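Local coordinates for protein botulinum neurotoxin type C1 (Clostridium botulinum, PDB 3R4U) that probably binds receptors on the nerve-cell surface through the receptor-binding part of its heavy chain, so that the zinc-protease light chain can enter, at residues A[256-261]-A[418-423]; A[144-149]-A[365-370]; A[244-249]-A[300-305]; A[268-273]-A[392-397]. All coordinates share one frame; numbering follows the deposited sequence.

Contact 1. Residues A[256-261]-A[418-423]; sequences NIDYLN and ESTSTH
The side-chain amide of Asn256 has Ser421 O in its plane: ND2 donates to Ser421 O at 3.0 Å along an almost straight bond (176°), although the donor stands well above the plane of that carbonyl. Its OD1 turns back to accept from the backbone N of Asp258, closing an Asx turn where strand 251-256 of the β-trefoil domain ends. Asparagine suits this corner because one flat group offers a donor to the neighbouring loop and an acceptor to its own chain; CG anti to the backbone N (chi1 -170°) brings it across. The second flat group, the carboxylate of Asp258, receives Thr420 OG1 at 2.7 Å on the syn side of OD1. A water donates both to OD2 of Asp258 and to OG1 of Thr420, so the threonine hydroxyl gives one bond to the acid and takes another from the water. The third, the His423 imidazole, has Thr420 CA over the centre of one face, 3.8 Å above the plane, and its ND1 is hydrogen-bonded to Tyr366 OH on strand 366-374. Thr420 to Thr422 form a short 3-10 turn, and Thr422 OG1 secures it by donating to Ser419 O. Branched Ile257 suits a place between two neighbours: CG1 lies 3.5 Å from His423 CB, while CG2 turns to the Tyr366 ring. Just beside this packing the backbone N of Ile257 donates to His423 O at 2.9 Å, and Asn256 CA approaches the same oxygen to 3.6 Å.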
# COMPACT_ATOMS: atom_id res chain seq x y z
N ASN A 256 10.42 -6.12 -9.00
CA ASN A 256 10.95 -4.83 -9.36
C ASN A 256 9.81 -4.00 -9.91
O ASN A 256 9.02 -4.49 -10.71
CB ASN A 256 12.03 -4.99 -10.43
CG ASN A 256 12.78 -3.71 -10.68
OD1 ASN A 256 12.37 -2.88 -11.49
ND2 ASN A 256 13.90 -3.53 -9.97
N ILE A 257 9.72 -2.75 -9.48
CA ILE A 257 8.62 -1.88 -9.89
C ILE A 257 8.56 -1.68 -11.40
O ILE A 257 7.48 -1.55 -11.98
CB ILE A 257 8.67 -0.51 -9.14
CG1 ILE A 257 8.40 -0.73 -7.64
CG2 ILE A 257 7.66 0.46 -9.70
CD1 ILE A 257 7.16 -1.58 -7.36
N ASP A 258 9.72 -1.67 -12.05
CA ASP A 258 9.77 -1.51 -13.50
C ASP A 258 9.23 -2.76 -14.23
O ASP A 258 8.82 -2.67 -15.38
CB ASP A 258 11.17 -1.10 -13.96
CG ASP A 258 11.38 0.40 -13.90
OD1 ASP A 258 10.41 1.12 -13.59
OD2 ASP A 258 12.51 0.85 -14.17
N TYR A 259 9.20 -3.90 -13.54
CA TYR A 259 8.93 -5.17 -14.20
C TYR A 259 7.97 -5.99 -13.35
O TYR A 259 8.30 -7.09 -12.92
CB TYR A 259 10.24 -5.93 -14.42
CG TYR A 259 11.12 -5.30 -15.48
CD1 TYR A 259 10.93 -5.58 -16.83
CD2 TYR A 259 12.13 -4.42 -15.13
CE1 TYR A 259 11.72 -5.01 -17.81
CE2 TYR A 259 12.94 -3.83 -16.10
CZ TYR A 259 12.73 -4.14 -17.43
OH TYR A 259 13.52 -3.56 -18.41
N LEU A 260 6.76 -5.48 -13.14
CA LEU A 260 5.79 -6.19 -12.31
C LEU A 260 5.23 -7.44 -12.97
O LEU A 260 4.71 -8.32 -12.30
CB LEU A 260 4.64 -5.26 -11.91
CG LEU A 260 5.05 -4.17 -10.91
CD1 LEU A 260 4.00 -3.07 -10.86
CD2 LEU A 260 5.29 -4.78 -9.53
N ASN A 261 5.36 -7.52 -14.29
CA ASN A 261 4.90 -8.70 -15.04
C ASN A 261 5.98 -9.77 -15.17
O ASN A 261 5.87 -10.66 -16.00
CB ASN A 261 4.39 -8.30 -16.42
CG ASN A 261 5.49 -7.75 -17.31
OD1 ASN A 261 6.61 -7.49 -16.86
ND2 ASN A 261 5.17 -7.54 -18.59
N GLU A 418 17.25 8.07 -8.32
CA GLU A 418 15.93 8.54 -8.71
C GLU A 418 15.25 7.58 -9.67
O GLU A 418 14.12 7.82 -10.10
CB GLU A 418 16.03 9.93 -9.36
CG GLU A 418 16.75 10.97 -8.52
CD GLU A 418 16.21 11.09 -7.10
OE1 GLU A 418 15.00 11.37 -6.94
OE2 GLU A 418 17.01 10.91 -6.15
N SER A 419 15.92 6.48 -10.01
CA SER A 419 15.37 5.54 -10.98
C SER A 419 14.40 4.54 -10.37
O SER A 419 14.71 3.89 -9.38
CB SER A 419 16.50 4.79 -11.67
OG SER A 419 15.99 3.75 -12.49
N THR A 420 13.23 4.37 -10.98
CA THR A 420 12.27 3.38 -10.50
C THR A 420 12.81 1.95 -10.68
O THR A 420 12.31 1.00 -10.09
CB THR A 420 10.89 3.55 -11.18
OG1 THR A 420 11.05 3.50 -12.60
CG2 THR A 420 10.25 4.89 -10.82
N SER A 421 13.85 1.80 -11.48
CA SER A 421 14.51 0.52 -11.64
C SER A 421 15.20 0.05 -10.34
O SER A 421 15.66 -1.08 -10.26
CB SER A 421 15.54 0.61 -12.76
OG SER A 421 16.75 1.18 -12.28
N THR A 422 15.29 0.93 -9.34
CA THR A 422 15.91 0.56 -8.07
C THR A 422 14.86 0.29 -7.00
O THR A 422 15.21 0.11 -5.83
CB THR A 422 16.87 1.65 -7.55
OG1 THR A 422 16.14 2.87 -7.29
CG2 THR A 422 18.01 1.91 -8.53
N HIS A 423 13.60 0.28 -7.40
CA HIS A 423 12.50 0.10 -6.45
C HIS A 423 12.04 -1.35 -6.42
O HIS A 423 11.64 -1.91 -7.44
CB HIS A 423 11.32 1.02 -6.81
CG HIS A 423 11.64 2.47 -6.75
ND1 HIS A 423 10.67 3.46 -6.86
CD2 HIS A 423 12.81 3.14 -6.60
CE1 HIS A 423 11.23 4.64 -6.77
NE2 HIS A 423 12.54 4.48 -6.62
O HOH W 1 13.22 3.20 -14.69

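Contact 2. Residues A[144-149]-A[365-370]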
# COMPACT_ATOMS: atom_id res chain seq x y z
N TYR A 144 -5.98 -3.70 -6.94
CA TYR A 144 -5.36 -2.65 -6.14
C TYR A 144 -5.56 -2.99 -4.66
O TYR A 144 -6.40 -2.40 -3.98
CB TYR A 144 -5.96 -1.27 -6.46
CG TYR A 144 -5.09 -0.11 -6.02
CD1 TYR A 144 -4.03 0.34 -6.81
CD2 TYR A 144 -5.33 0.54 -4.81
CE1 TYR A 144 -3.24 1.40 -6.42
CE2 TYR A 144 -4.53 1.61 -4.38
CZ TYR A 144 -3.49 2.04 -5.20
OH TYR A 144 -2.70 3.09 -4.79
N ASN A 145 -4.80 -3.96 -4.18
CA ASN A 145 -5.08 -4.56 -2.87
C ASN A 145 -4.26 -3.97 -1.74
O ASN A 145 -4.01 -4.63 -0.74
CB ASN A 145 -4.87 -6.07 -2.96
CG ASN A 145 -5.53 -6.67 -4.19
OD1 ASN A 145 -6.62 -6.26 -4.59
ND2 ASN A 145 -4.86 -7.64 -4.81
N LYS A 146 -3.84 -2.73 -1.91
CA LYS A 146 -2.96 -2.09 -0.94
C LYS A 146 -3.69 -1.07 -0.05
O LYS A 146 -4.73 -0.53 -0.43
CB LYS A 146 -1.78 -1.45 -1.65
CG LYS A 146 -2.15 -0.34 -2.61
CD LYS A 146 -1.00 -0.07 -3.60
CE LYS A 146 -0.95 -1.11 -4.72
NZ LYS A 146 0.24 -0.93 -5.62
N TRP A 147 -3.15 -0.84 1.14
CA TRP A 147 -3.61 0.24 2.01
C TRP A 147 -3.43 1.58 1.31
O TRP A 147 -2.39 1.83 0.70
CB TRP A 147 -2.79 0.26 3.29
CG TRP A 147 -3.26 -0.67 4.38
CD1 TRP A 147 -2.65 -1.83 4.80
CD2 TRP A 147 -4.42 -0.51 5.20
NE1 TRP A 147 -3.38 -2.40 5.82
CE2 TRP A 147 -4.47 -1.60 6.09
CE3 TRP A 147 -5.43 0.46 5.26
CZ2 TRP A 147 -5.48 -1.75 7.04
CZ3 TRP A 147 -6.44 0.31 6.19
CH2 TRP A 147 -6.46 -0.79 7.07
N PHE A 148 -4.42 2.45 1.41
CA PHE A 148 -4.22 3.83 0.98
C PHE A 148 -4.97 4.79 1.90
O PHE A 148 -5.93 4.40 2.56
CB PHE A 148 -4.54 4.05 -0.52
CG PHE A 148 -5.97 3.70 -0.93
CD1 PHE A 148 -6.93 4.69 -1.07
CD2 PHE A 148 -6.33 2.39 -1.18
CE1 PHE A 148 -8.24 4.38 -1.46
CE2 PHE A 148 -7.65 2.07 -1.57
CZ PHE A 148 -8.60 3.06 -1.72
N PHE A 149 -4.50 6.03 1.95
CA PHE A 149 -5.09 7.05 2.80
C PHE A 149 -5.96 7.99 1.97
O PHE A 149 -5.48 8.69 1.09
CB PHE A 149 -3.98 7.84 3.53
CG PHE A 149 -4.49 8.85 4.55
CD1 PHE A 149 -5.28 8.44 5.62
CD2 PHE A 149 -4.16 10.19 4.43
CE1 PHE A 149 -5.74 9.37 6.56
CE2 PHE A 149 -4.62 11.14 5.36
CZ PHE A 149 -5.41 10.73 6.43
N TYR A 365 1.32 5.37 -5.30
CA TYR A 365 0.60 4.19 -5.79
C TYR A 365 1.27 2.84 -5.54
O TYR A 365 0.80 1.80 -6.00
CB TYR A 365 0.23 4.35 -7.29
CG TYR A 365 -0.48 5.65 -7.57
CD1 TYR A 365 -1.74 5.90 -7.02
CD2 TYR A 365 0.11 6.64 -8.35
CE1 TYR A 365 -2.40 7.11 -7.26
CE2 TYR A 365 -0.54 7.84 -8.59
CZ TYR A 365 -1.79 8.07 -8.04
OH TYR A 365 -2.44 9.27 -8.29
N TYR A 366 2.35 2.84 -4.78
CA TYR A 366 2.91 1.56 -4.39
C TYR A 366 3.83 1.65 -3.18
O TYR A 366 4.35 2.71 -2.88
CB TYR A 366 3.62 0.91 -5.58
CG TYR A 366 4.79 1.68 -6.12
CD1 TYR A 366 6.00 1.72 -5.43
CD2 TYR A 366 4.71 2.35 -7.35
CE1 TYR A 366 7.09 2.40 -5.93
CE2 TYR A 366 5.81 3.05 -7.87
CZ TYR A 366 7.00 3.06 -7.14
OH TYR A 366 8.11 3.73 -7.62
N TYR A 367 4.04 0.50 -2.53
CA TYR A 367 5.00 0.39 -1.42
C TYR A 367 6.21 -0.42 -1.86
O TYR A 367 6.08 -1.58 -2.28
CB TYR A 367 4.35 -0.32 -0.23
CG TYR A 367 3.16 0.41 0.34
CD1 TYR A 367 3.32 1.40 1.31
CD2 TYR A 367 1.86 0.09 -0.07
CE1 TYR A 367 2.23 2.07 1.85
CE2 TYR A 367 0.76 0.75 0.47
CZ TYR A 367 0.95 1.74 1.42
OH TYR A 367 -0.12 2.39 1.95
N ALA A 368 7.39 0.18 -1.77
CA ALA A 368 8.60 -0.50 -2.21
C ALA A 368 9.75 -0.14 -1.29
O ALA A 368 9.56 0.41 -0.21
CB ALA A 368 8.93 -0.11 -3.64
N SER A 369 10.96 -0.43 -1.75
CA SER A 369 12.17 -0.14 -1.00
C SER A 369 13.34 0.05 -1.94
O SER A 369 13.27 -0.30 -3.13
CB SER A 369 12.49 -1.31 -0.06
OG SER A 369 12.54 -2.53 -0.80
N GLN A 370 14.42 0.62 -1.42
CA GLN A 370 15.69 0.58 -2.12
C GLN A 370 16.64 -0.25 -1.28
O GLN A 370 16.59 -0.21 -0.04
CB GLN A 370 16.25 1.97 -2.42
CG GLN A 370 15.38 2.77 -3.41
CD GLN A 370 15.98 4.11 -3.77
OE1 GLN A 370 16.31 4.90 -2.90
NE2 GLN A 370 16.15 4.35 -5.07
O HOH W 2 2.52 -1.73 -3.85
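Two direct hydrogen bonds join Lys146 and Trp147 to Tyr365 and Tyr367, and each uses a backbone carbonyl as acceptor. Lys146 NZ reaches Tyr365 O at 2.8 Å, tilted 20° from the carbonyl plane; the lysine chain bends at chi3 (78°) to deliver it. Tyrosine suits position 367 because its ring spans the gap and its OH still has a proton to give, to Trp147 O at 2.7 Å, well above the plane of that carbonyl. A water adds an indirect link, accepting from Lys146 NZ and from Tyr367 N. Lysine suits this buried place because a long chain can carry its ammonium to several partners: Tyr241 makes a cation-pi contact with it as well.

The segments belong to different domains. Residues 144-149 lead into strand 148-155 of the concanavalin-like jelly roll, and 365-370 begin strand 366-374 of the β-trefoil, so the contact belongs to their interface. The Trp147 indole is bonded through NE1 to Asn244, from the trefoil side.

The remaining contacts are van der Waals packing, two of them made by tyrosine hydroxyls. Within 144-149, Lys146 CG lies 3.5 Å above one face of the Tyr144 ring, offset toward the rim, which probably limits the freedom of the lysine chain. Tyr144 crosses Tyr365 obliquely, its OH lying in the plane of that ring at the edge, 3.7 Å from CD1; this buried hydroxyl has no polar partner in the model. Lys146 CB meets the edge of the Tyr367 ring, 4.0 Å from CE2, and Trp147 CB comes within 3.7 Å of Tyr367 OH.

Contact 3. Residues A[244-249]-A[300-305]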
# COMPACT_ATOMS: atom_id res chain seq x y z
N ASN A 244 1.35 -3.42 4.38
CA ASN A 244 1.50 -3.95 5.73
C ASN A 244 2.98 -4.00 6.11
O ASN A 244 3.85 -3.98 5.23
CB ASN A 244 0.83 -5.33 5.85
CG ASN A 244 -0.69 -5.25 5.86
OD1 ASN A 244 -1.28 -4.39 6.52
ND2 ASN A 244 -1.33 -6.15 5.13
N ASP A 245 3.29 -4.05 7.40
CA ASP A 245 4.67 -4.00 7.83
C ASP A 245 5.47 -5.12 7.18
O ASP A 245 5.05 -6.28 7.18
CB ASP A 245 4.78 -4.08 9.37
CG ASP A 245 4.24 -2.83 10.05
OD1 ASP A 245 3.89 -1.87 9.34
OD2 ASP A 245 4.16 -2.81 11.30
N LEU A 246 6.64 -4.79 6.64
CA LEU A 246 7.53 -5.80 6.08
C LEU A 246 8.14 -6.57 7.26
O LEU A 246 8.46 -5.97 8.29
CB LEU A 246 8.63 -5.15 5.22
CG LEU A 246 9.44 -6.15 4.38
CD1 LEU A 246 8.57 -6.67 3.22
CD2 LEU A 246 10.71 -5.53 3.83
N ARG A 247 8.29 -7.89 7.10
CA ARG A 247 8.73 -8.78 8.19
C ARG A 247 9.96 -9.61 7.82
O ARG A 247 10.13 -9.99 6.66
CB ARG A 247 7.61 -9.75 8.57
CG ARG A 247 6.39 -9.12 9.19
CD ARG A 247 6.69 -8.65 10.60
NE ARG A 247 5.50 -8.14 11.27
CZ ARG A 247 5.35 -8.07 12.59
NH1 ARG A 247 6.32 -8.49 13.40
NH2 ARG A 247 4.23 -7.59 13.10
N TYR A 248 10.81 -9.90 8.80
CA TYR A 248 11.89 -10.87 8.61
C TYR A 248 11.34 -12.28 8.70
O TYR A 248 10.26 -12.50 9.25
CB TYR A 248 12.98 -10.69 9.66
CG TYR A 248 13.77 -9.41 9.53
CD1 TYR A 248 14.69 -9.25 8.51
CD2 TYR A 248 13.58 -8.37 10.43
CE1 TYR A 248 15.41 -8.09 8.37
CE2 TYR A 248 14.29 -7.19 10.30
CZ TYR A 248 15.21 -7.05 9.27
OH TYR A 248 15.92 -5.89 9.12
N ASN A 249 12.09 -13.25 8.18
CA ASN A 249 11.75 -14.66 8.36
C ASN A 249 10.41 -15.02 7.73
O ASN A 249 9.75 -15.96 8.16
CB ASN A 249 11.76 -15.04 9.85
CG ASN A 249 13.06 -14.66 10.55
OD1 ASN A 249 14.13 -14.72 9.96
ND2 ASN A 249 12.95 -14.24 11.81
N THR A 300 10.06 -8.48 14.61
CA THR A 300 10.56 -8.98 13.34
C THR A 300 10.21 -8.02 12.19
O THR A 300 10.24 -8.42 11.03
CB THR A 300 10.03 -10.39 13.05
OG1 THR A 300 8.59 -10.37 13.08
CG2 THR A 300 10.56 -11.39 14.09
N ARG A 301 9.89 -6.77 12.51
CA ARG A 301 9.63 -5.78 11.47
C ARG A 301 10.92 -5.28 10.85
O ARG A 301 11.95 -5.13 11.53
CB ARG A 301 8.83 -4.60 12.03
CG ARG A 301 7.42 -4.95 12.45
CD ARG A 301 6.73 -3.77 13.13
NE ARG A 301 5.34 -4.08 13.44
CZ ARG A 301 4.92 -4.54 14.61
NH1 ARG A 301 5.78 -4.73 15.61
NH2 ARG A 301 3.63 -4.80 14.80
N VAL A 302 10.88 -5.02 9.54
CA VAL A 302 12.02 -4.48 8.82
C VAL A 302 12.00 -2.94 8.80
O VAL A 302 10.99 -2.33 8.45
CB VAL A 302 12.06 -5.02 7.39
CG1 VAL A 302 13.30 -4.49 6.65
CG2 VAL A 302 12.06 -6.56 7.40
N ARG A 303 13.12 -2.31 9.15
CA ARG A 303 13.18 -0.86 9.25
C ARG A 303 14.28 -0.30 8.37
O ARG A 303 15.27 -0.98 8.11
CB ARG A 303 13.42 -0.42 10.71
CG ARG A 303 12.23 -0.66 11.63
CD ARG A 303 12.53 -0.36 13.10
NE ARG A 303 11.34 -0.52 13.92
CZ ARG A 303 10.85 -1.70 14.32
NH1 ARG A 303 11.48 -2.82 13.99
NH2 ARG A 303 9.75 -1.76 15.06
N GLY A 304 14.10 0.93 7.91
CA GLY A 304 15.13 1.62 7.17
C GLY A 304 16.43 1.68 7.95
O GLY A 304 16.43 1.96 9.14
N GLY A 305 17.54 1.41 7.28
CA GLY A 305 18.83 1.42 7.94
C GLY A 305 19.22 0.06 8.45
O GLY A 305 20.37 -0.16 8.80
O HOH W 3 2.04 -3.95 12.51
O HOH W 4 7.55 -9.33 15.84
O HOH W 5 8.09 -12.64 11.17
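Thr300 meets Arg247 and Tyr248 through both its backbone and its side chain. Its O accepts Tyr248 N at 2.7 Å, and its OG1 takes a bond from Arg247 NH1 at 3.0 Å, 16° out of the guanidinium plane. One water links Tyr248 O with OG1, a role that suits a small hydroxyl residue at a partly exposed site.

Arg301 comes next, and its extended chain carries NE to Asp245 OD2, a salt bridge of 2.8 Å on the anti side of the carboxylate, with the two planes 77° apart. Another water joins OD2 to Arg301 NH2. Arg247 runs alongside, and the bend at chi2 (-72°) lays its guanidinium over the aliphatic part of Arg301, whose CG sits 3.7 Å above the centre; the NH2 groups of the two arginines approach to 3.3 Å, a like-charge pair that Asp245 and Asp299, both salt-bridged to Arg301, would offset in part.

Behind these side chains the backbones form a single antiparallel bridge, Arg247 with Arg301 as the non-hydrogen-bonded pair, joining two loops of the β-trefoil domain.

Val302 completes the bridge, its N donating to Leu246 O at 2.9 Å. Its branched side chain serves two neighbours: CG2 stands 3.6 Å from the Tyr248 ring centroid in a CH-pi contact over the face, while CB and CG1 lie toward Leu246 CD2, CB at 3.8 Å. Tyr248 OH is bonded to Asp306.

Contact 4. Residues A[268-273]-A[392-397]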
# COMPACT_ATOMS: atom_id res chain seq x y z
N SER A 268 21.25 -21.79 -13.19
CA SER A 268 22.68 -21.97 -12.98
C SER A 268 23.20 -20.95 -11.99
O SER A 268 24.23 -20.31 -12.22
CB SER A 268 23.46 -21.85 -14.30
OG SER A 268 23.01 -22.78 -15.26
N ARG A 269 22.47 -20.79 -10.88
CA ARG A 269 22.91 -19.93 -9.78
C ARG A 269 22.86 -18.45 -10.16
O ARG A 269 23.37 -17.60 -9.43
CB ARG A 269 24.32 -20.30 -9.31
CG ARG A 269 24.49 -21.74 -8.86
CD ARG A 269 24.12 -21.92 -7.40
NE ARG A 269 24.49 -23.24 -6.88
CZ ARG A 269 25.62 -23.51 -6.22
NH1 ARG A 269 26.52 -22.56 -6.00
NH2 ARG A 269 25.85 -24.74 -5.78
N GLN A 270 22.28 -18.15 -11.31
CA GLN A 270 22.02 -16.78 -11.70
C GLN A 270 20.53 -16.51 -11.59
O GLN A 270 19.72 -17.25 -12.14
CB GLN A 270 22.49 -16.49 -13.12
CG GLN A 270 22.25 -15.06 -13.58
CD GLN A 270 22.68 -14.02 -12.53
OE1 GLN A 270 21.86 -13.27 -12.00
NE2 GLN A 270 23.97 -13.98 -12.25
N ILE A 271 20.15 -15.47 -10.86
CA ILE A 271 18.75 -15.08 -10.78
C ILE A 271 18.34 -14.41 -12.08
O ILE A 271 19.07 -13.57 -12.61
CB ILE A 271 18.46 -14.18 -9.56
CG1 ILE A 271 18.73 -14.97 -8.28
CG2 ILE A 271 17.02 -13.67 -9.59
CD1 ILE A 271 18.56 -14.17 -7.01
N VAL A 272 17.19 -14.80 -12.62
CA VAL A 272 16.71 -14.21 -13.85
C VAL A 272 15.23 -13.92 -13.68
O VAL A 272 14.58 -14.52 -12.83
CB VAL A 272 16.92 -15.15 -15.07
CG1 VAL A 272 18.39 -15.51 -15.23
CG2 VAL A 272 16.08 -16.41 -14.91
N PHE A 273 14.72 -13.00 -14.48
CA PHE A 273 13.32 -12.63 -14.41
C PHE A 273 12.58 -13.13 -15.64
O PHE A 273 12.96 -12.82 -16.77
CB PHE A 273 13.16 -11.11 -14.25
CG PHE A 273 13.60 -10.60 -12.90
CD1 PHE A 273 12.73 -10.61 -11.82
CD2 PHE A 273 14.88 -10.09 -12.71
CE1 PHE A 273 13.14 -10.14 -10.57
CE2 PHE A 273 15.28 -9.61 -11.46
CZ PHE A 273 14.42 -9.64 -10.40
N PHE A 392 24.66 -13.70 -20.85
CA PHE A 392 25.21 -14.78 -20.02
C PHE A 392 25.23 -16.10 -20.79
O PHE A 392 24.46 -16.30 -21.72
CB PHE A 392 24.34 -15.03 -18.78
CG PHE A 392 24.32 -13.91 -17.80
CD1 PHE A 392 25.20 -13.90 -16.73
CD2 PHE A 392 23.38 -12.89 -17.90
CE1 PHE A 392 25.18 -12.88 -15.81
CE2 PHE A 392 23.36 -11.86 -16.98
CZ PHE A 392 24.26 -11.86 -15.93
N ARG A 393 26.11 -17.01 -20.37
CA ARG A 393 25.98 -18.43 -20.71
C ARG A 393 25.43 -19.16 -19.49
O ARG A 393 26.17 -19.44 -18.54
CB ARG A 393 27.33 -19.03 -21.09
CG ARG A 393 27.87 -18.51 -22.40
CD ARG A 393 29.18 -19.20 -22.79
NE ARG A 393 29.70 -18.62 -24.03
CZ ARG A 393 30.45 -17.53 -24.07
NH1 ARG A 393 30.77 -16.90 -22.95
NH2 ARG A 393 30.88 -17.06 -25.24
N LEU A 394 24.14 -19.44 -19.52
CA LEU A 394 23.48 -20.15 -18.43
C LEU A 394 22.97 -21.50 -18.90
O LEU A 394 22.78 -21.71 -20.10
CB LEU A 394 22.32 -19.31 -17.87
CG LEU A 394 22.67 -18.35 -16.73
CD1 LEU A 394 24.11 -17.88 -16.84
CD2 LEU A 394 21.71 -17.17 -16.71
N GLY A 395 22.74 -22.41 -17.96
CA GLY A 395 22.28 -23.74 -18.30
C GLY A 395 23.11 -24.42 -19.38
O GLY A 395 24.32 -24.63 -19.23
N GLY A 396 22.46 -24.78 -20.48
CA GLY A 396 23.16 -25.45 -21.57
C GLY A 396 23.68 -24.53 -22.67
O GLY A 396 24.16 -25.01 -23.69
N ASP A 397 23.60 -23.22 -22.45
CA ASP A 397 24.01 -22.25 -23.45
C ASP A 397 25.45 -22.47 -23.89
O ASP A 397 26.36 -22.54 -23.07
CB ASP A 397 23.92 -20.83 -22.89
CG ASP A 397 22.48 -20.37 -22.61
OD1 ASP A 397 21.52 -20.92 -23.22
OD2 ASP A 397 22.34 -19.45 -21.77
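A β-hairpin tip and a type II' β turn meet here: Ser268 and Arg269 link strands 262-267 and 270-275, while Leu394 to Asp397 reverse the loop that leads toward strand 401-409. Ser268 and Arg269 both have positive phi, with backbone angles near those of a type I' turn, as in two-residue hairpin loops. The polar link is one bond, Gly395 N to Ser268 OG at 2.7 Å with an angle of 146° at the hydrogen. Serine suits the place because it carries a hydroxyl acceptor on a single CB, close enough to meet a backbone N. Gly395 takes the second place of the turn with positive phi, which favours glycine. A bond from Leu394 N to Asp397 OD2 is modelled, but its details are doubtful because the carboxylate lies too close to Leu394 O.

Inward from the tip the contact is apolar. Leu394 sends CD2 to Gln270 CB at 3.7 Å, and it meets Val272 CG1 tip to tip at 4.0 Å. The aliphatic part of Gln270 suits this place, for CG lies 4.3 Å above one face of the Phe392 ring, toward its rim, with the two side chains crossing at about a right angle. Val405 of strand 401-409 touches both Gln270 and Phe392. Leu394, Phe392 and the aliphatic part of Gln270, with Val272, thus pack hairpin 262-275 against hairpin 381-409, an arrangement in keeping with the hairpin cap of a β-trefoil.

How the contacts relate
Along the chain the segments run 144-149, 244-249, 256-261, 268-273, 300-305, 365-370, 392-397 and 418-423. Contacts 1, 3 and 4 lie wholly in the β-trefoil domain, whereas contact 2 joins it to the jelly roll. Centres of contacts 1 and 2 are about 13 Å apart, bridged by Tyr366 to His423 and Gln370 to Thr422; those of contacts 3 and 2 are about 15 Å apart, and the two touch at Trp147 and Asn244. Contact 4 lies farthest from the domain interface, its centre about 32 Å from that of contact 2 and about 21 Å from that of contact 1. Strand 366-374 thus connects the interface with the loops of contact 1, near the start and end of the trefoil sequence.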